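Local coordinates for lamina-associated polypeptide 2 isoforms alpha/zeta (Mus musculus, PDB 2V0X), which dimerises through a largely helical coiled-coil domain and, as a component of the nuclear lamina, probably helps connect lamin A with chromosomal material, at residues B[171-174]-B[175-178]; B[41-44]-B[45-49]; B[194-197]-B[198-201]; B[185-188]-B[189-193]. The protein carries 2 engineered substitutions. One frame throughout, in Å; residues are numbered along the deposited sequence.

Interaction 1 of 4, residues B[171-174]-B[175-178]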
loop_
_atom_site.group_PDB
_atom_site.type_symbol
_atom_site.label_atom_id
_atom_site.label_comp_id
_atom_site.label_asym_id
_atom_site.label_seq_id
_atom_site.Cartn_x
_atom_site.Cartn_y
_atom_site.Cartn_z
ATOM N N ASP B 171 -10.149 4.107 -11.428
ATOM C CA ASP B 171 -8.938 4.936 -11.500
ATOM C C ASP B 171 -8.161 4.856 -10.178
ATOM O O ASP B 171 -6.952 4.635 -10.172
ATOM C CB ASP B 171 -9.276 6.413 -11.788
ATOM C CG ASP B 171 -9.805 6.641 -13.204
ATOM O OD1 ASP B 171 -9.562 5.795 -14.097
ATOM O OD2 ASP B 171 -10.472 7.678 -13.416
ATOM N N ALA B 172 -8.865 5.021 -9.063
ATOM C CA ALA B 172 -8.250 4.951 -7.736
ATOM C C ALA B 172 -7.558 3.595 -7.532
ATOM O O ALA B 172 -6.433 3.529 -7.017
ATOM C CB ALA B 172 -9.293 5.179 -6.657
ATOM N N ALA B 173 -8.207 2.524 -7.979
ATOM C CA ALA B 173 -7.647 1.183 -7.850
ATOM C C ALA B 173 -6.313 1.074 -8.620
ATOM O O ALA B 173 -5.374 0.422 -8.157
ATOM C CB ALA B 173 -8.658 0.138 -8.345
ATOM N N PHE B 174 -6.223 1.696 -9.792
ATOM C CA PHE B 174 -4.974 1.665 -10.546
ATOM C C PHE B 174 -3.891 2.506 -9.851
ATOM O O PHE B 174 -2.720 2.139 -9.863
ATOM C CB PHE B 174 -5.179 2.090 -12.005
ATOM C CG PHE B 174 -5.674 0.977 -12.873
ATOM C CD1 PHE B 174 -7.018 0.603 -12.848
ATOM C CD2 PHE B 174 -4.786 0.217 -13.619
ATOM C CE1 PHE B 174 -7.467 -0.522 -13.543
ATOM C CE2 PHE B 174 -5.221 -0.907 -14.318
ATOM C CZ PHE B 174 -6.567 -1.277 -14.274
ATOM N N ASP B 175 -4.286 3.612 -9.227
ATOM C CA ASP B 175 -3.328 4.438 -8.489
ATOM C C ASP B 175 -2.816 3.671 -7.240
ATOM O O ASP B 175 -1.639 3.764 -6.891
ATOM C CB ASP B 175 -3.965 5.782 -8.125
ATOM C CG ASP B 175 -4.137 6.698 -9.355
ATOM O OD1 ASP B 175 -3.375 6.563 -10.335
ATOM O OD2 ASP B 175 -5.044 7.543 -9.357
ATOM N N GLU B 176 -3.694 2.883 -6.612
ATOM C CA GLU B 176 -3.325 2.084 -5.432
ATOM C C GLU B 176 -2.308 1.023 -5.857
ATOM O O GLU B 176 -1.308 0.783 -5.168
ATOM C CB GLU B 176 -4.555 1.388 -4.829
ATOM C CG GLU B 176 -5.653 2.336 -4.403
ATOM C CD GLU B 176 -6.876 1.642 -3.818
ATOM O OE1 GLU B 176 -7.444 0.741 -4.472
ATOM O OE2 GLU B 176 -7.290 2.029 -2.711
ATOM N N VAL B 177 -2.557 0.419 -7.014
ATOM C CA VAL B 177 -1.670 -0.609 -7.566
ATOM C C VAL B 177 -0.285 0.024 -7.815
ATOM O O VAL B 177 0.748 -0.567 -7.514
ATOM C CB VAL B 177 -2.247 -1.183 -8.911
ATOM C CG1 VAL B 177 -1.177 -2.024 -9.670
ATOM C CG2 VAL B 177 -3.463 -2.078 -8.631
ATOM N N ARG B 178 -0.283 1.235 -8.360
ATOM C CA ARG B 178 0.961 1.967 -8.636
ATOM C C ARG B 178 1.746 2.245 -7.345
ATOM O O ARG B 178 2.949 1.998 -7.272
ATOM C CB ARG B 178 0.653 3.292 -9.364
ATOM C CG ARG B 178 1.901 4.085 -9.741
ATOM C CD ARG B 178 1.620 5.112 -10.823
ATOM N NE ARG B 178 1.212 4.480 -12.074
ATOM C CZ ARG B 178 0.200 4.897 -12.829
ATOM N NH1 ARG B 178 -0.521 5.952 -12.464
ATOM N NH2 ARG B 178 -0.084 4.260 -13.960
#
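CG of D175 stands anti to its carbonyl carbon (chi1 -72°), which lays the carboxylate back along helix 152-196, towards D171 in the preceding turn. CG of D175 comes within 3.6 Å of the D171 carbonyl O, the same oxygen that accepts the backbone N of D175 at 3.0 Å. The next three rungs of the alpha-helix follow the same i to i+4 pattern, joining A172 to E176, A173 to V177 and F174 to R178. One turn on, CG of R178 is anti to its backbone N (chi1 -178°), and a bend at chi3 turns the guanidinium back toward D175, NH1 lying 3.6 Å from OD1 of that residue in a long salt bridge. The other carboxylate oxygen, OD2, is hydrogen-bonded to the hydroxyl of Y61, so one short acid serves two partners, and an alanine in its place would probably leave Y61 OH without its carboxylate partner and R178 leaning on its weak, long pair to E46. A172, on I123 of helix 100-146, and A173, on A124 of the second subunit, are small enough to let neighbouring helices come close; F174 fills the side towards L35 and S38 of helix 35-46, and E176 meets E176 of the second subunit. V177, which meets L121 of that subunit, keeps its gamma-branches close to the backbone: CG2 passes 3.2 Å from the A173 carbonyl O.

Interaction 2 of 4, residues B[41-44]-B[45-49]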
loop_
_atom_site.group_PDB
_atom_site.type_symbol
_atom_site.label_atom_id
_atom_site.label_comp_id
_atom_site.label_asym_id
_atom_site.label_seq_id
_atom_site.Cartn_x
_atom_site.Cartn_y
_atom_site.Cartn_z
ATOM N N LYS B 41 1.228 -4.308 -16.453
ATOM C CA LYS B 41 1.974 -3.260 -17.139
ATOM C C LYS B 41 2.430 -2.183 -16.158
ATOM O O LYS B 41 3.606 -1.826 -16.131
ATOM C CB LYS B 41 1.133 -2.602 -18.239
ATOM C CG LYS B 41 1.000 -3.409 -19.514
ATOM C CD LYS B 41 0.193 -2.639 -20.554
ATOM C CE LYS B 41 0.080 -3.416 -21.859
ATOM N NZ LYS B 41 1.412 -3.711 -22.460
ATOM N N VAL B 42 1.493 -1.647 -15.377
ATOM C CA VAL B 42 1.834 -0.612 -14.411
ATOM C C VAL B 42 2.893 -1.079 -13.406
ATOM O O VAL B 42 3.865 -0.365 -13.173
ATOM C CB VAL B 42 0.573 0.010 -13.712
ATOM C CG1 VAL B 42 -0.474 -1.029 -13.467
ATOM C CG2 VAL B 42 0.954 0.684 -12.401
ATOM N N VAL B 43 2.735 -2.279 -12.854
ATOM C CA VAL B 43 3.713 -2.799 -11.905
ATOM C C VAL B 43 5.091 -2.886 -12.583
ATOM O O VAL B 43 6.076 -2.367 -12.057
ATOM C CB VAL B 43 3.285 -4.186 -11.336
ATOM C CG1 VAL B 43 4.367 -4.763 -10.456
ATOM C CG2 VAL B 43 1.985 -4.058 -10.533
ATOM N N GLU B 44 5.135 -3.449 -13.792
ATOM C CA GLU B 44 6.393 -3.591 -14.528
ATOM C C GLU B 44 7.042 -2.253 -14.903
ATOM O O GLU B 44 8.274 -2.138 -14.902
ATOM C CB GLU B 44 6.188 -4.443 -15.777
ATOM C CG GLU B 44 7.476 -4.773 -16.522
ATOM C CD GLU B 44 7.234 -5.460 -17.854
ATOM O OE1 GLU B 44 6.112 -5.971 -18.081
ATOM O OE2 GLU B 44 8.172 -5.485 -18.680
ATOM N N GLU B 45 6.227 -1.247 -15.217
ATOM C CA GLU B 45 6.743 0.075 -15.568
ATOM C C GLU B 45 7.460 0.712 -14.388
ATOM O O GLU B 45 8.520 1.320 -14.559
ATOM C CB GLU B 45 5.622 1.011 -16.021
ATOM C CG GLU B 45 5.025 0.667 -17.375
ATOM C CD GLU B 45 3.824 1.534 -17.717
ATOM O OE1 GLU B 45 3.986 2.771 -17.814
ATOM O OE2 GLU B 45 2.717 0.978 -17.887
ATOM N N GLU B 46 6.880 0.581 -13.196
ATOM C CA GLU B 46 7.475 1.147 -11.986
ATOM C C GLU B 46 8.740 0.411 -11.599
ATOM O O GLU B 46 9.674 1.002 -11.076
ATOM C CB GLU B 46 6.503 1.077 -10.803
ATOM C CG GLU B 46 5.210 1.846 -11.001
ATOM C CD GLU B 46 5.429 3.326 -11.238
ATOM O OE1 GLU B 46 6.257 3.941 -10.525
ATOM O OE2 GLU B 46 4.758 3.872 -12.135
ATOM N N TRP B 47 8.769 -0.885 -11.870
ATOM C CA TRP B 47 9.912 -1.714 -11.513
ATOM C C TRP B 47 11.133 -1.577 -12.415
ATOM O O TRP B 47 12.183 -2.143 -12.118
ATOM C CB TRP B 47 9.481 -3.168 -11.405
ATOM C CG TRP B 47 8.657 -3.436 -10.195
ATOM C CD1 TRP B 47 8.299 -2.529 -9.217
ATOM C CD2 TRP B 47 8.105 -4.695 -9.795
ATOM N NE1 TRP B 47 7.560 -3.157 -8.241
ATOM C CE2 TRP B 47 7.425 -4.484 -8.568
ATOM C CE3 TRP B 47 8.123 -5.986 -10.349
ATOM C CZ2 TRP B 47 6.766 -5.520 -7.890
ATOM C CZ3 TRP B 47 7.472 -7.018 -9.667
ATOM C CH2 TRP B 47 6.801 -6.779 -8.453
ATOM N N GLN B 48 11.003 -0.818 -13.499
ATOM C CA GLN B 48 12.115 -0.630 -14.419
ATOM C C GLN B 48 13.160 0.290 -13.798
ATOM O O GLN B 48 14.331 0.254 -14.163
ATOM C CB GLN B 48 11.631 -0.057 -15.759
ATOM C CG GLN B 48 10.695 -0.976 -16.542
ATOM C CD GLN B 48 11.313 -2.331 -16.851
ATOM O OE1 GLN B 48 12.369 -2.416 -17.476
ATOM N NE2 GLN B 48 10.651 -3.398 -16.417
ATOM N N GLN B 49 12.736 1.067 -12.811
ATOM C CA GLN B 49 13.624 1.998 -12.124
ATOM C C GLN B 49 13.122 2.028 -10.677
ATOM O O GLN B 49 12.285 2.850 -10.341
ATOM C CB GLN B 49 13.490 3.375 -12.787
ATOM C CG GLN B 49 14.787 4.154 -12.951
ATOM C CD GLN B 49 15.230 4.835 -11.680
ATOM O OE1 GLN B 49 14.874 5.984 -11.426
ATOM N NE2 GLN B 49 16.021 4.137 -10.878
#
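The last turns of helix 35-46, running into a type I beta turn from E46 to Q49, carry a CH-pi contact between V43 and W47. The two side chains lie side by side and point the same way. CG1 of V43, anti to its backbone N (chi1 175°), sits over the face of the indole, 3.5 Å from the centroid of the six-membered ring of W47 and only 9° off its normal. A beta-branched valine suits this place because a methyl held near the backbone fits over the flat ring one turn on. The backbone ties the pair too, W47 N donating to V43 O at 3.1 Å. The indole N-H is given to the carbonyl of A181, and the ring meets that of F214 at a slant. An alanine in place of the tryptophan would probably leave A181 O without its donor and open a gap above the V43 methyl.

Q48 folds back on the exposed side: bent at chi2, it brings NE2 to E44 O at 3.1 Å. The oxygen lies in the amide plane of Q48, but the donor stands 37° out of the carbonyl plane of E44, away from a lone-pair direction. The same NE2 passes 3.5 Å from CG of E44, which runs alongside. E46 directs its carboxylate elsewhere, to a salt bridge with R52. Together, the i to i+4 bonds, the side-chain amide on a late carbonyl and the beta turn make up a helix C-terminus.

Interaction 3 of 4, residues B[194-197]-B[198-201]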
loop_
_atom_site.group_PDB
_atom_site.type_symbol
_atom_site.label_atom_id
_atom_site.label_comp_id
_atom_site.label_asym_id
_atom_site.label_seq_id
_atom_site.Cartn_x
_atom_site.Cartn_y
_atom_site.Cartn_z
ATOM N N LEU B 194 21.206 -4.427 1.380
ATOM C CA LEU B 194 21.425 -5.232 2.561
ATOM C C LEU B 194 22.125 -6.558 2.299
ATOM O O LEU B 194 23.012 -6.940 3.057
ATOM C CB LEU B 194 20.116 -5.486 3.283
ATOM C CG LEU B 194 20.239 -6.286 4.577
ATOM C CD1 LEU B 194 21.008 -5.465 5.642
ATOM C CD2 LEU B 194 18.840 -6.628 5.067
ATOM N N TRP B 195 21.702 -7.268 1.252
ATOM C CA TRP B 195 22.277 -8.563 0.909
ATOM C C TRP B 195 23.609 -8.524 0.161
ATOM O O TRP B 195 24.367 -9.492 0.215
ATOM C CB TRP B 195 21.257 -9.444 0.175
ATOM C CG TRP B 195 20.249 -9.983 1.114
ATOM C CD1 TRP B 195 19.027 -9.429 1.415
ATOM C CD2 TRP B 195 20.398 -11.119 1.981
ATOM N NE1 TRP B 195 18.425 -10.141 2.421
ATOM C CE2 TRP B 195 19.239 -11.181 2.788
ATOM C CE3 TRP B 195 21.399 -12.082 2.157
ATOM C CZ2 TRP B 195 19.052 -12.169 3.762
ATOM C CZ3 TRP B 195 21.218 -13.068 3.125
ATOM C CH2 TRP B 195 20.051 -13.107 3.919
ATOM N N LEU B 196 23.898 -7.427 -0.530
ATOM C CA LEU B 196 25.168 -7.301 -1.235
ATOM C C LEU B 196 26.307 -6.839 -0.312
ATOM O O LEU B 196 27.477 -7.059 -0.611
ATOM C CB LEU B 196 25.047 -6.329 -2.409
ATOM C CG LEU B 196 24.321 -6.821 -3.659
ATOM C CD1 LEU B 196 24.355 -5.734 -4.701
ATOM C CD2 LEU B 196 24.968 -8.091 -4.198
ATOM N N LYS B 197 25.951 -6.259 0.830
ATOM C CA LYS B 197 26.907 -5.733 1.806
ATOM C C LYS B 197 28.123 -6.619 2.097
ATOM O O LYS B 197 29.265 -6.162 1.980
ATOM C CB LYS B 197 26.179 -5.381 3.117
ATOM C CG LYS B 197 27.001 -4.553 4.091
ATOM C CD LYS B 197 26.172 -4.049 5.274
ATOM C CE LYS B 197 25.733 -5.180 6.187
ATOM N NZ LYS B 197 24.980 -4.651 7.353
ATOM N N ASP B 198 27.872 -7.863 2.502
ATOM C CA ASP B 198 28.938 -8.815 2.816
ATOM C C ASP B 198 29.093 -9.858 1.707
ATOM O O ASP B 198 29.543 -10.977 1.966
ATOM C CB ASP B 198 28.646 -9.542 4.140
ATOM C CG ASP B 198 28.456 -8.587 5.309
ATOM O OD1 ASP B 198 27.443 -8.730 6.028
ATOM O OD2 ASP B 198 29.321 -7.706 5.518
ATOM N N CYS B 199 28.674 -9.511 0.491
ATOM C CA CYS B 199 28.778 -10.428 -0.640
ATOM C C CYS B 199 30.155 -10.240 -1.271
ATOM O O CYS B 199 30.484 -9.161 -1.774
ATOM C CB CYS B 199 27.674 -10.151 -1.660
ATOM S SG CYS B 199 27.646 -11.256 -3.095
ATOM N N LYS B 200 30.950 -11.302 -1.240
ATOM C CA LYS B 200 32.311 -11.286 -1.766
ATOM C C LYS B 200 32.419 -11.164 -3.284
ATOM O O LYS B 200 32.884 -12.085 -3.967
ATOM C CB LYS B 200 33.066 -12.523 -1.269
ATOM C CG LYS B 200 33.193 -12.596 0.250
ATOM C CD LYS B 200 33.805 -13.920 0.710
ATOM C CE LYS B 200 32.839 -15.089 0.534
ATOM N NZ LYS B 200 31.634 -14.965 1.411
ATOM N N ILE B 201 31.964 -10.036 -3.816
ATOM C CA ILE B 201 32.039 -9.781 -5.241
ATOM C C ILE B 201 32.525 -8.361 -5.402
ATOM O O ILE B 201 32.472 -7.572 -4.457
ATOM C CB ILE B 201 30.679 -9.977 -5.993
ATOM C CG1 ILE B 201 29.597 -9.043 -5.449
ATOM C CG2 ILE B 201 30.244 -11.431 -5.931
ATOM C CD1 ILE B 201 28.327 -9.047 -6.286
HETATM O O HOH W 1 25.541 -9.474 2.674
#
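L196 reaches with CD2 over the first residues beyond its helix, where the methyl meets CD1 of I201 at 4.1 Å and CB of C199 at 4.2 Å. Leucine suits the place because the single methyl CD2 touches both, and the side chain also packs on L209 and T210 of helix 203-211 and on F220. I201 takes a less common setting, CG1 between the backbone N and the carbonyl carbon (chi1 60°), and from there CD1 extends across the leucine tip.

The backbone turns under this apolar patch. C199 N donates to L196 O at 2.9 Å, closing a type I beta turn, although the donor stands 63° out of the carbonyl plane and so is not on a lone pair. A water bridges W195 and D198, an i to i+3 pair, as the helix unwinds: it donates to W195 O at 2.7 Å and accepts from D198 N at 2.8 Å. K197 and D198 lie side by side, CE to OD1 3.9 Å, but the ammonium of K197 forms its salt bridge with D103 of the second subunit, whose D107 accepts the N-H of the W195 indole. Around K200 the chain makes an inverse gamma turn, I201 N to C199 O being 2.7 Å. A type I turn followed by an inverse gamma turn is one way for a long helix to end and reverse, here against the partner subunit.

Interaction 4 of 4, residues B[185-188]-B[189-193]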
loop_
_atom_site.group_PDB
_atom_site.type_symbol
_atom_site.label_atom_id
_atom_site.label_comp_id
_atom_site.label_asym_id
_atom_site.label_seq_id
_atom_site.Cartn_x
_atom_site.Cartn_y
_atom_site.Cartn_z
ATOM N N GLY B 185 9.033 -1.938 -4.882
ATOM C CA GLY B 185 10.305 -1.595 -5.494
ATOM C C GLY B 185 11.286 -1.060 -4.443
ATOM O O GLY B 185 12.436 -1.459 -4.406
ATOM N N SER B 186 10.812 -0.195 -3.552
ATOM C CA SER B 186 11.655 0.387 -2.510
ATOM C C SER B 186 12.128 -0.670 -1.525
ATOM O O SER B 186 13.293 -0.673 -1.117
ATOM C CB SER B 186 10.914 1.507 -1.792
ATOM O OG SER B 186 10.615 2.543 -2.705
ATOM N N SER B 187 11.231 -1.580 -1.165
ATOM C CA SER B 187 11.576 -2.658 -0.255
ATOM C C SER B 187 12.713 -3.488 -0.883
ATOM O O SER B 187 13.716 -3.783 -0.234
ATOM C CB SER B 187 10.352 -3.546 -0.011
ATOM O OG SER B 187 10.739 -4.819 0.492
ATOM N N THR B 188 12.551 -3.817 -2.160
ATOM C CA THR B 188 13.524 -4.592 -2.911
ATOM C C THR B 188 14.866 -3.853 -3.011
ATOM O O THR B 188 15.912 -4.463 -2.861
ATOM C CB THR B 188 12.949 -4.943 -4.299
ATOM O OG1 THR B 188 11.744 -5.703 -4.109
ATOM C CG2 THR B 188 13.932 -5.747 -5.142
HETATM N N MSE B 189 14.832 -2.540 -3.228
HETATM C CA MSE B 189 16.061 -1.752 -3.292
HETATM C C MSE B 189 16.802 -1.854 -1.936
HETATM O O MSE B 189 17.999 -2.149 -1.874
HETATM C CB MSE B 189 15.743 -0.289 -3.606
HETATM C CG MSE B 189 16.993 0.593 -3.723
HETATM SE SE MSE B 189 16.640 2.509 -3.639
HETATM C CE MSE B 189 16.808 2.743 -1.729
ATOM N N GLY B 190 16.068 -1.643 -0.852
ATOM C CA GLY B 190 16.665 -1.731 0.460
ATOM C C GLY B 190 17.339 -3.077 0.676
ATOM O O GLY B 190 18.484 -3.135 1.139
ATOM N N ARG B 191 16.654 -4.154 0.296
ATOM C CA ARG B 191 17.190 -5.502 0.472
ATOM C C ARG B 191 18.368 -5.820 -0.439
ATOM O O ARG B 191 19.217 -6.631 -0.072
ATOM C CB ARG B 191 16.083 -6.570 0.356
ATOM C CG ARG B 191 15.040 -6.488 1.484
ATOM C CD ARG B 191 13.896 -7.484 1.293
ATOM N NE ARG B 191 14.326 -8.874 1.422
ATOM C CZ ARG B 191 14.062 -9.831 0.537
ATOM N NH1 ARG B 191 13.370 -9.554 -0.558
ATOM N NH2 ARG B 191 14.451 -11.080 0.770
ATOM N N ARG B 192 18.412 -5.227 -1.627
ATOM C CA ARG B 192 19.558 -5.448 -2.510
ATOM C C ARG B 192 20.822 -4.910 -1.807
ATOM O O ARG B 192 21.827 -5.610 -1.704
ATOM C CB ARG B 192 19.357 -4.761 -3.853
ATOM C CG ARG B 192 18.440 -5.525 -4.786
ATOM C CD ARG B 192 18.313 -4.786 -6.083
ATOM N NE ARG B 192 17.558 -5.565 -7.057
ATOM C CZ ARG B 192 17.328 -5.163 -8.300
ATOM N NH1 ARG B 192 17.804 -4.002 -8.703
ATOM N NH2 ARG B 192 16.607 -5.908 -9.128
ATOM N N TYR B 193 20.738 -3.703 -1.247
ATOM C CA TYR B 193 21.878 -3.116 -0.532
ATOM C C TYR B 193 22.231 -3.957 0.683
ATOM O O TYR B 193 23.403 -4.212 0.967
ATOM C CB TYR B 193 21.569 -1.687 -0.078
ATOM C CG TYR B 193 21.701 -0.665 -1.180
ATOM C CD1 TYR B 193 20.579 -0.172 -1.846
ATOM C CD2 TYR B 193 22.955 -0.169 -1.543
ATOM C CE1 TYR B 193 20.701 0.795 -2.849
ATOM C CE2 TYR B 193 23.092 0.792 -2.539
ATOM C CZ TYR B 193 21.960 1.271 -3.187
ATOM O OH TYR B 193 22.093 2.230 -4.167
HETATM O O HOH W 2 11.906 -7.073 -1.460
#
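The guanidinium of R191 has a water in plane at its edge, and this water joins it to the turn before: it accepts from NH1 of R191 at 3.0 Å and donates to OG1 of T188 at 3.0 Å and to OG of S187 at 3.2 Å. The guanidinium of R192 is approached obliquely by the T188 methyl, CG2 lying 4.1 Å from NE, the side chains crossing at a slant. At the edge of the Y193 ring, in plane, lies CG of the selenomethionine M189, while the ring stacks on H105.

The torsion of T188 accounts for its double role: OG1 lies beside the backbone N (chi1 -60°), where it bonds M184 O as well as the water, and CG2 is anti to that N and faces R192. Threonine thus offers a hydroxyl to one arginine's water and a methyl to the other. R191 bends at chi3, NE pairing with D107 and NH1 bonding P75 O, both of the second subunit; R192 runs extended from CG to NE and donates to the carbonyls of L219, A212 and T210. Buried guanidinium groups so supplied are probably kept charged. The backbone is regular, R192 N to T188 O being 2.9 Å. Serine and glycine keep the girth small, with S187 bonded to L110 O of the second subunit, as expected of an alpha-helix buried on several sides within a helical dimer.

Overall arrangement
Along the chain interaction 2 comes first, on helix 35-46, followed by interactions 1, 4 and 3, all three on helix 152-196 or at its end. Centres of interactions 1 and 4 lie 22 Å apart, those of 4 and 3 13 Å, and those of 1 and 3 35 Å, so the three mark successive stations along one long helix. Interaction 2 packs beside it and touches two of them: V43 and V42 meet V177, and the indole NE1 of W47 approaches the backbone N of G185. Each contact also touches the second subunit, so helix 152-196 packs against other parts of its own chain and also forms part of the dimer interface.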